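Local structure of SusD homolog (Bacteroides thetaiotaomicron VPI-5482, 3IHV) at residues A[44-54]-A[62-70]; A[189-197]-A[252-262]. The protein probably binds glycans at the outer-membrane surface for uptake into the cell. All coordinates share one frame; numbering follows the deposited sequence.

Contact 1 of 2, residues A[44-54]-A[62-70]; sequences LFNLGTDISQV and FRIIPTNSF
The backbone O of R63, whose CG leans on V54 CG1, is gripped by two donors of T67 from opposite faces of its carbonyl plane: OG1 at 2.7 Å, tilted 33° from that plane, and N. These bonds brace the entry to a type I beta turn, I65 to N68, that presses P66 against the 44-54 segment within the helix-rich SusD fold. No direct hydrogen bond joins the two segments; the join is apolar and one water spans it. P66 CB sits 3.5 Å from V54 CB, while P66 CG is touched at 3.7 Å by L47 CD1 and by L44 CD1. L47 runs alongside the proline, pointing the same way, whereas L44 gets there because its CG lies anti to the backbone N (chi1 -169°). V54 spreads its branches: CG1 lies over the aliphatic start of R63, and CG2 meets the edge of the F62 ring at CE1, near the ring plane. The guanidinium of R63 lies over the rim of an F62 face and forms a salt bridge with E55. I65 CG2 approaches F45 CD1 obliquely at 4.0 Å. G48 leaves room for the P66 carbonyl, since a CB there would collide with its O. P66 O accepts from a water 2.9 Å away, which in turn accepts from V54 N at 3.0 Å.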
# COMPACT_ATOMS: atom_id res chain seq x y z
N LEU A 44 -3.71 7.39 -4.77
CA LEU A 44 -3.45 8.79 -5.08
C LEU A 44 -2.20 9.37 -4.45
O LEU A 44 -1.51 10.13 -5.11
CB LEU A 44 -4.66 9.69 -4.72
CG LEU A 44 -4.67 11.14 -5.21
CD1 LEU A 44 -4.63 11.24 -6.77
CD2 LEU A 44 -5.89 11.88 -4.60
N PHE A 45 -1.92 9.00 -3.21
CA PHE A 45 -0.79 9.59 -2.50
C PHE A 45 0.52 8.87 -2.76
O PHE A 45 1.54 9.23 -2.15
CB PHE A 45 -1.02 9.59 -0.99
CG PHE A 45 -2.23 10.39 -0.51
CD1 PHE A 45 -2.94 11.27 -1.34
CD2 PHE A 45 -2.53 10.39 0.84
CE1 PHE A 45 -3.99 12.01 -0.82
CE2 PHE A 45 -3.58 11.15 1.32
CZ PHE A 45 -4.31 11.95 0.47
N ASN A 46 0.53 7.89 -3.66
CA ASN A 46 1.69 7.04 -3.89
C ASN A 46 2.28 7.20 -5.28
O ASN A 46 3.08 6.38 -5.70
CB ASN A 46 1.25 5.60 -3.69
CG ASN A 46 0.78 5.35 -2.26
OD1 ASN A 46 1.36 5.88 -1.34
ND2 ASN A 46 -0.27 4.53 -2.08
N LEU A 47 1.86 8.24 -5.98
CA LEU A 47 2.35 8.48 -7.32
C LEU A 47 3.53 9.42 -7.37
O LEU A 47 3.87 10.11 -6.40
CB LEU A 47 1.19 9.01 -8.17
CG LEU A 47 0.09 8.00 -8.43
CD1 LEU A 47 -1.15 8.76 -8.92
CD2 LEU A 47 0.52 6.94 -9.46
N GLY A 48 4.19 9.44 -8.52
CA GLY A 48 5.29 10.38 -8.74
C GLY A 48 6.63 9.86 -8.31
O GLY A 48 7.31 10.46 -7.46
N THR A 49 7.01 8.74 -8.90
CA THR A 49 8.27 8.07 -8.57
C THR A 49 9.00 7.66 -9.85
O THR A 49 8.74 8.20 -10.94
CB THR A 49 7.98 6.78 -7.73
OG1 THR A 49 7.28 5.83 -8.54
CG2 THR A 49 7.12 7.12 -6.50
N ASP A 50 9.96 6.72 -9.72
CA ASP A 50 10.63 6.15 -10.87
C ASP A 50 9.80 5.13 -11.62
O ASP A 50 10.17 4.75 -12.73
CB ASP A 50 11.99 5.57 -10.51
CG ASP A 50 11.96 4.59 -9.34
OD1 ASP A 50 11.00 4.59 -8.51
OD2 ASP A 50 12.96 3.83 -9.23
N ILE A 51 8.69 4.67 -11.04
CA ILE A 51 7.87 3.66 -11.69
C ILE A 51 6.50 4.12 -12.14
O ILE A 51 5.99 3.56 -13.09
CB ILE A 51 7.76 2.36 -10.80
CG1 ILE A 51 6.82 2.50 -9.63
CG2 ILE A 51 9.17 1.92 -10.36
CD1 ILE A 51 6.55 1.19 -8.82
N SER A 52 5.91 5.14 -11.49
CA SER A 52 4.60 5.57 -11.88
C SER A 52 4.37 7.05 -11.65
O SER A 52 5.05 7.70 -10.84
CB SER A 52 3.51 4.73 -11.19
OG SER A 52 3.39 5.07 -9.85
N GLN A 53 3.36 7.54 -12.37
CA GLN A 53 2.96 8.93 -12.28
C GLN A 53 1.53 9.06 -12.71
O GLN A 53 0.95 8.16 -13.37
CB GLN A 53 3.86 9.82 -13.18
CG GLN A 53 3.79 9.49 -14.69
CD GLN A 53 4.56 10.47 -15.55
OE1 GLN A 53 4.73 11.63 -15.18
NE2 GLN A 53 4.98 10.03 -16.75
N VAL A 54 0.95 10.20 -12.40
CA VAL A 54 -0.41 10.46 -12.85
C VAL A 54 -0.41 10.76 -14.38
O VAL A 54 0.56 11.24 -14.92
CB VAL A 54 -1.04 11.61 -12.07
CG1 VAL A 54 -0.42 12.99 -12.48
CG2 VAL A 54 -2.54 11.60 -12.27
N PHE A 62 -7.13 16.51 -10.88
CA PHE A 62 -6.65 15.42 -10.03
C PHE A 62 -5.14 15.22 -10.07
O PHE A 62 -4.61 14.44 -9.29
CB PHE A 62 -7.38 14.10 -10.41
CG PHE A 62 -7.21 13.70 -11.87
CD1 PHE A 62 -6.06 13.05 -12.29
CD2 PHE A 62 -8.21 13.97 -12.80
CE1 PHE A 62 -5.90 12.66 -13.59
CE2 PHE A 62 -8.04 13.59 -14.14
CZ PHE A 62 -6.88 12.92 -14.52
N ARG A 63 -4.43 15.93 -10.95
CA ARG A 63 -3.00 15.76 -11.05
C ARG A 63 -2.23 16.54 -10.00
O ARG A 63 -1.02 16.35 -9.85
CB ARG A 63 -2.54 16.17 -12.45
CG ARG A 63 -3.15 15.30 -13.54
CD ARG A 63 -2.88 15.87 -14.92
NE ARG A 63 -3.78 15.27 -15.91
CZ ARG A 63 -5.02 15.68 -16.18
NH1 ARG A 63 -5.57 16.72 -15.54
NH2 ARG A 63 -5.72 15.06 -17.14
N ILE A 64 -2.93 17.36 -9.22
CA ILE A 64 -2.21 18.27 -8.31
C ILE A 64 -1.42 17.57 -7.20
O ILE A 64 -0.27 17.96 -6.92
CB ILE A 64 -3.13 19.38 -7.75
CG1 ILE A 64 -2.28 20.52 -7.14
CG2 ILE A 64 -4.18 18.81 -6.80
CD1 ILE A 64 -3.09 21.68 -6.63
N ILE A 65 -1.98 16.52 -6.60
CA ILE A 65 -1.27 15.79 -5.56
C ILE A 65 -0.13 14.94 -6.12
O ILE A 65 1.00 15.05 -5.64
CB ILE A 65 -2.22 15.01 -4.62
CG1 ILE A 65 -3.05 16.00 -3.76
CG2 ILE A 65 -1.45 14.09 -3.70
CD1 ILE A 65 -4.28 15.39 -3.07
N PRO A 66 -0.42 14.11 -7.15
CA PRO A 66 0.66 13.29 -7.71
C PRO A 66 1.83 14.04 -8.31
O PRO A 66 2.90 13.46 -8.47
CB PRO A 66 -0.05 12.50 -8.80
CG PRO A 66 -1.46 12.41 -8.33
CD PRO A 66 -1.72 13.77 -7.76
N THR A 67 1.66 15.32 -8.65
CA THR A 67 2.75 16.13 -9.18
C THR A 67 3.43 16.96 -8.10
O THR A 67 4.32 17.77 -8.42
CB THR A 67 2.24 17.09 -10.27
OG1 THR A 67 1.19 17.93 -9.72
CG2 THR A 67 1.75 16.25 -11.54
N ASN A 68 3.03 16.83 -6.84
CA ASN A 68 3.63 17.58 -5.75
C ASN A 68 3.54 19.09 -5.91
O ASN A 68 4.47 19.81 -5.60
CB ASN A 68 5.08 17.14 -5.54
CG ASN A 68 5.17 15.72 -5.04
OD1 ASN A 68 4.26 15.25 -4.34
ND2 ASN A 68 6.24 15.01 -5.42
N SER A 69 2.37 19.55 -6.33
CA SER A 69 2.16 20.97 -6.60
C SER A 69 0.98 21.53 -5.81
O SER A 69 0.44 22.59 -6.16
CB SER A 69 1.98 21.18 -8.11
OG SER A 69 0.87 20.48 -8.64
N PHE A 70 0.66 20.84 -4.72
CA PHE A 70 -0.49 21.15 -3.87
C PHE A 70 -0.15 21.99 -2.63
O PHE A 70 1.00 21.96 -2.15
CB PHE A 70 -1.23 19.87 -3.45
CG PHE A 70 -0.41 18.91 -2.63
CD1 PHE A 70 0.46 18.00 -3.24
CD2 PHE A 70 -0.56 18.86 -1.23
CE1 PHE A 70 1.19 17.10 -2.50
CE2 PHE A 70 0.16 17.92 -0.47
CZ PHE A 70 1.05 17.06 -1.11
O HOH W 1 2.90 11.99 -10.93

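Contact 2 of 2, residues A[189-197]-A[252-262]. With EDO (1,2-ethanediol), chain N.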
# COMPACT_ATOMS: atom_id res chain seq x y z
N ASN A 189 -11.17 -15.67 9.79
CA ASN A 189 -10.25 -14.56 9.96
C ASN A 189 -9.89 -13.92 8.61
O ASN A 189 -8.94 -13.15 8.54
CB ASN A 189 -9.01 -14.95 10.79
CG ASN A 189 -8.22 -16.07 10.18
OD1 ASN A 189 -7.90 -16.02 9.00
ND2 ASN A 189 -7.88 -17.08 10.98
N ASP A 190 -10.70 -14.20 7.57
CA ASP A 190 -10.50 -13.63 6.24
C ASP A 190 -10.40 -12.10 6.36
O ASP A 190 -11.28 -11.47 6.95
CB ASP A 190 -11.69 -13.90 5.29
CG ASP A 190 -11.98 -15.37 5.07
OD1 ASP A 190 -11.68 -16.20 5.93
OD2 ASP A 190 -12.55 -15.70 4.02
N TYR A 191 -9.32 -11.54 5.85
CA TYR A 191 -9.07 -10.09 5.79
C TYR A 191 -9.00 -9.43 7.15
O TYR A 191 -9.20 -8.21 7.27
CB TYR A 191 -10.12 -9.38 4.92
CG TYR A 191 -10.32 -9.98 3.54
CD1 TYR A 191 -9.40 -9.78 2.53
CD2 TYR A 191 -11.46 -10.75 3.24
CE1 TYR A 191 -9.58 -10.32 1.25
CE2 TYR A 191 -11.63 -11.30 1.99
CZ TYR A 191 -10.70 -11.08 1.01
OH TYR A 191 -10.86 -11.62 -0.24
N ARG A 192 -8.76 -10.23 8.19
CA ARG A 192 -8.56 -9.74 9.52
C ARG A 192 -7.12 -10.05 9.95
O ARG A 192 -6.44 -10.95 9.42
CB ARG A 192 -9.57 -10.35 10.47
CG ARG A 192 -10.95 -9.79 10.22
CD ARG A 192 -11.99 -10.46 10.89
NE ARG A 192 -11.83 -10.47 12.33
CZ ARG A 192 -12.66 -11.12 13.13
NH1 ARG A 192 -13.72 -11.74 12.63
NH2 ARG A 192 -12.42 -11.14 14.44
N PHE A 193 -6.64 -9.25 10.88
CA PHE A 193 -5.31 -9.46 11.43
C PHE A 193 -5.14 -10.82 12.12
O PHE A 193 -5.96 -11.23 12.96
CB PHE A 193 -4.95 -8.37 12.46
CG PHE A 193 -4.25 -7.18 11.87
CD1 PHE A 193 -2.90 -7.24 11.59
CD2 PHE A 193 -4.93 -6.01 11.60
CE1 PHE A 193 -2.22 -6.17 11.03
CE2 PHE A 193 -4.25 -4.92 11.04
CZ PHE A 193 -2.90 -5.00 10.77
N SER A 194 -4.02 -11.45 11.80
CA SER A 194 -3.53 -12.66 12.42
C SER A 194 -2.05 -12.42 12.67
O SER A 194 -1.51 -11.41 12.23
CB SER A 194 -3.76 -13.88 11.57
OG SER A 194 -5.15 -14.21 11.56
N LYS A 195 -1.38 -13.36 13.32
CA LYS A 195 -0.00 -13.16 13.75
C LYS A 195 0.96 -12.82 12.63
O LYS A 195 1.86 -11.99 12.81
CB LYS A 195 0.54 -14.38 14.53
CG LYS A 195 1.74 -13.98 15.38
CD LYS A 195 2.54 -15.14 15.94
CE LYS A 195 1.77 -16.06 16.83
NZ LYS A 195 1.32 -15.45 18.13
N GLY A 196 0.79 -13.46 11.48
CA GLY A 196 1.68 -13.20 10.34
C GLY A 196 1.66 -11.77 9.90
O GLY A 196 2.70 -11.18 9.65
N ALA A 197 0.46 -11.18 9.84
CA ALA A 197 0.32 -9.78 9.49
C ALA A 197 0.90 -8.87 10.53
O ALA A 197 1.48 -7.84 10.19
CB ALA A 197 -1.16 -9.42 9.26
N GLY A 252 -12.26 -11.41 -4.84
CA GLY A 252 -12.65 -11.55 -3.45
C GLY A 252 -12.29 -12.89 -2.85
O GLY A 252 -13.05 -13.43 -2.06
N THR A 253 -11.17 -13.43 -3.29
CA THR A 253 -10.69 -14.74 -2.82
C THR A 253 -9.60 -14.53 -1.79
O THR A 253 -8.51 -14.03 -2.11
CB THR A 253 -10.15 -15.56 -3.94
OG1 THR A 253 -11.20 -15.78 -4.87
CG2 THR A 253 -9.67 -16.95 -3.45
N TRP A 254 -9.94 -14.88 -0.55
CA TRP A 254 -8.98 -14.81 0.53
C TRP A 254 -8.16 -16.09 0.58
O TRP A 254 -8.71 -17.17 0.67
CB TRP A 254 -9.69 -14.66 1.88
CG TRP A 254 -8.81 -14.80 3.05
CD1 TRP A 254 -8.80 -15.86 3.95
CD2 TRP A 254 -7.79 -13.89 3.52
NE1 TRP A 254 -7.83 -15.66 4.90
CE2 TRP A 254 -7.19 -14.48 4.66
CE3 TRP A 254 -7.33 -12.65 3.08
CZ2 TRP A 254 -6.18 -13.84 5.38
CZ3 TRP A 254 -6.31 -12.04 3.79
CH2 TRP A 254 -5.75 -12.63 4.92
N ASP A 255 -6.84 -15.94 0.57
CA ASP A 255 -5.91 -17.04 0.74
C ASP A 255 -4.85 -16.49 1.72
O ASP A 255 -4.11 -15.58 1.37
CB ASP A 255 -5.25 -17.46 -0.58
CG ASP A 255 -4.30 -18.65 -0.42
OD1 ASP A 255 -3.81 -18.91 0.71
OD2 ASP A 255 -3.99 -19.32 -1.46
N PRO A 256 -4.80 -17.03 2.95
CA PRO A 256 -3.87 -16.47 3.92
C PRO A 256 -2.39 -16.82 3.69
O PRO A 256 -1.54 -16.34 4.42
CB PRO A 256 -4.33 -17.13 5.23
CG PRO A 256 -4.74 -18.48 4.81
CD PRO A 256 -5.45 -18.26 3.46
N THR A 257 -2.08 -17.64 2.70
CA THR A 257 -0.71 -18.03 2.44
C THR A 257 0.26 -16.85 2.33
O THR A 257 1.21 -16.75 3.09
CB THR A 257 -0.61 -18.91 1.17
OG1 THR A 257 -1.42 -20.08 1.35
CG2 THR A 257 0.83 -19.33 0.92
N GLU A 258 -0.01 -15.99 1.36
CA GLU A 258 0.81 -14.80 1.07
C GLU A 258 0.18 -13.49 1.50
O GLU A 258 0.85 -12.56 1.89
CB GLU A 258 1.14 -14.77 -0.43
CG GLU A 258 2.10 -13.65 -0.80
CD GLU A 258 2.71 -13.74 -2.18
OE1 GLU A 258 2.49 -14.73 -2.92
OE2 GLU A 258 3.45 -12.76 -2.48
N SER A 259 -1.13 -13.38 1.35
CA SER A 259 -1.82 -12.17 1.70
C SER A 259 -1.87 -11.99 3.22
O SER A 259 -2.57 -12.71 3.91
CB SER A 259 -3.25 -12.22 1.16
OG SER A 259 -3.84 -10.96 1.41
N LEU A 260 -1.18 -10.99 3.72
CA LEU A 260 -1.15 -10.71 5.16
C LEU A 260 -2.16 -9.61 5.55
O LEU A 260 -3.04 -9.85 6.38
CB LEU A 260 0.28 -10.36 5.55
CG LEU A 260 1.31 -11.48 5.30
CD1 LEU A 260 2.70 -10.96 5.71
CD2 LEU A 260 0.99 -12.80 6.03
N ILE A 261 -2.09 -8.45 4.89
CA ILE A 261 -2.98 -7.34 5.13
C ILE A 261 -3.60 -6.98 3.78
O ILE A 261 -2.93 -6.48 2.90
CB ILE A 261 -2.29 -6.10 5.76
CG1 ILE A 261 -1.59 -6.51 7.06
CG2 ILE A 261 -3.35 -4.97 5.98
CD1 ILE A 261 -0.73 -5.39 7.71
N GLU A 262 -4.89 -7.29 3.62
CA GLU A 262 -5.56 -7.04 2.39
C GLU A 262 -6.91 -6.44 2.77
O GLU A 262 -7.59 -6.95 3.66
CB GLU A 262 -5.69 -8.36 1.60
CG GLU A 262 -6.38 -8.23 0.23
CD GLU A 262 -6.49 -9.55 -0.51
OE1 GLU A 262 -6.14 -10.62 0.07
OE2 GLU A 262 -6.88 -9.49 -1.69
C1 EDO N . -6.72 -5.62 7.73
O1 EDO N . -6.71 -7.06 7.92
C2 EDO N . -7.19 -5.26 6.32
O2 EDO N . -8.44 -5.86 5.93
O HOH W 2 -7.52 -17.74 6.93
O HOH W 3 -8.83 -11.16 -2.08
O HOH W 4 -3.76 -11.20 8.76
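A type II beta turn, N189 to R192, lies against the loop leading into strand 259-263 and the strand itself, whose pairing with strand 392-396 is interrupted by a classic beta bulge where L260 and I261 both face L395. No direct hydrogen bond crosses. The turn rests on W254, whose CG, trans to the backbone N (chi1 171°), carries the indole under it. D190 CA stands 3.5 Å from the centroid of the five-membered indole ring, only 6° off its normal, a CH-pi contact, and Y191 N lies over the same face, while P256 N covers the opposite one. The D190 carboxylate follows the ring at CD1. Y191 and W254 run past each other in opposite directions, with W254 CE3 over one face of the phenol and E262 O and CG at its edge; the two aromatic planes are 57° apart. A water 2.8 Å from Y191 OH also reaches T253 O and E262 OE2, the latter bonded to T249 as well. At the indole edge a water accepts from W254 NE1 at 2.9 Å and donates to N189 OD1, whose amide ND2 is held by D183. With an alanine in place of W254, D190 CA and Y191 N would probably be left without the face they rest on, the water would lose its indole donor, and the phenol of Y191 would be freer to turn. Further along, A197 CB packs 3.7 Å from I261 CG1, and F193 CE1 meets I261 CD1. A 1,2-ethanediol, probably from the crystallisation liquor, sits beside the turn, its O1 donating to Y191 O at 2.8 Å.

Contacts 1 and 2 lie on opposite sides of the chain's centre, their own centres 29 Å apart and their nearest atoms about 12 Å apart, so neither touches the other. They follow one another along the chain: contact 1 closes a short local loop with seven intervening residues, ahead of helix 75-101, whereas contact 2 brings together segments separated by 54 intervening residues, 36 of them helical. Contact 1 is buried and contact 2 only partly so. A 1,2-ethanediol and a sodium ion lie near contact 2: the nearest atoms of G252 and the sodium are about 4 Å apart, and Y191 touches N391, one of the residues that coordinate a sodium together with F265 and N389.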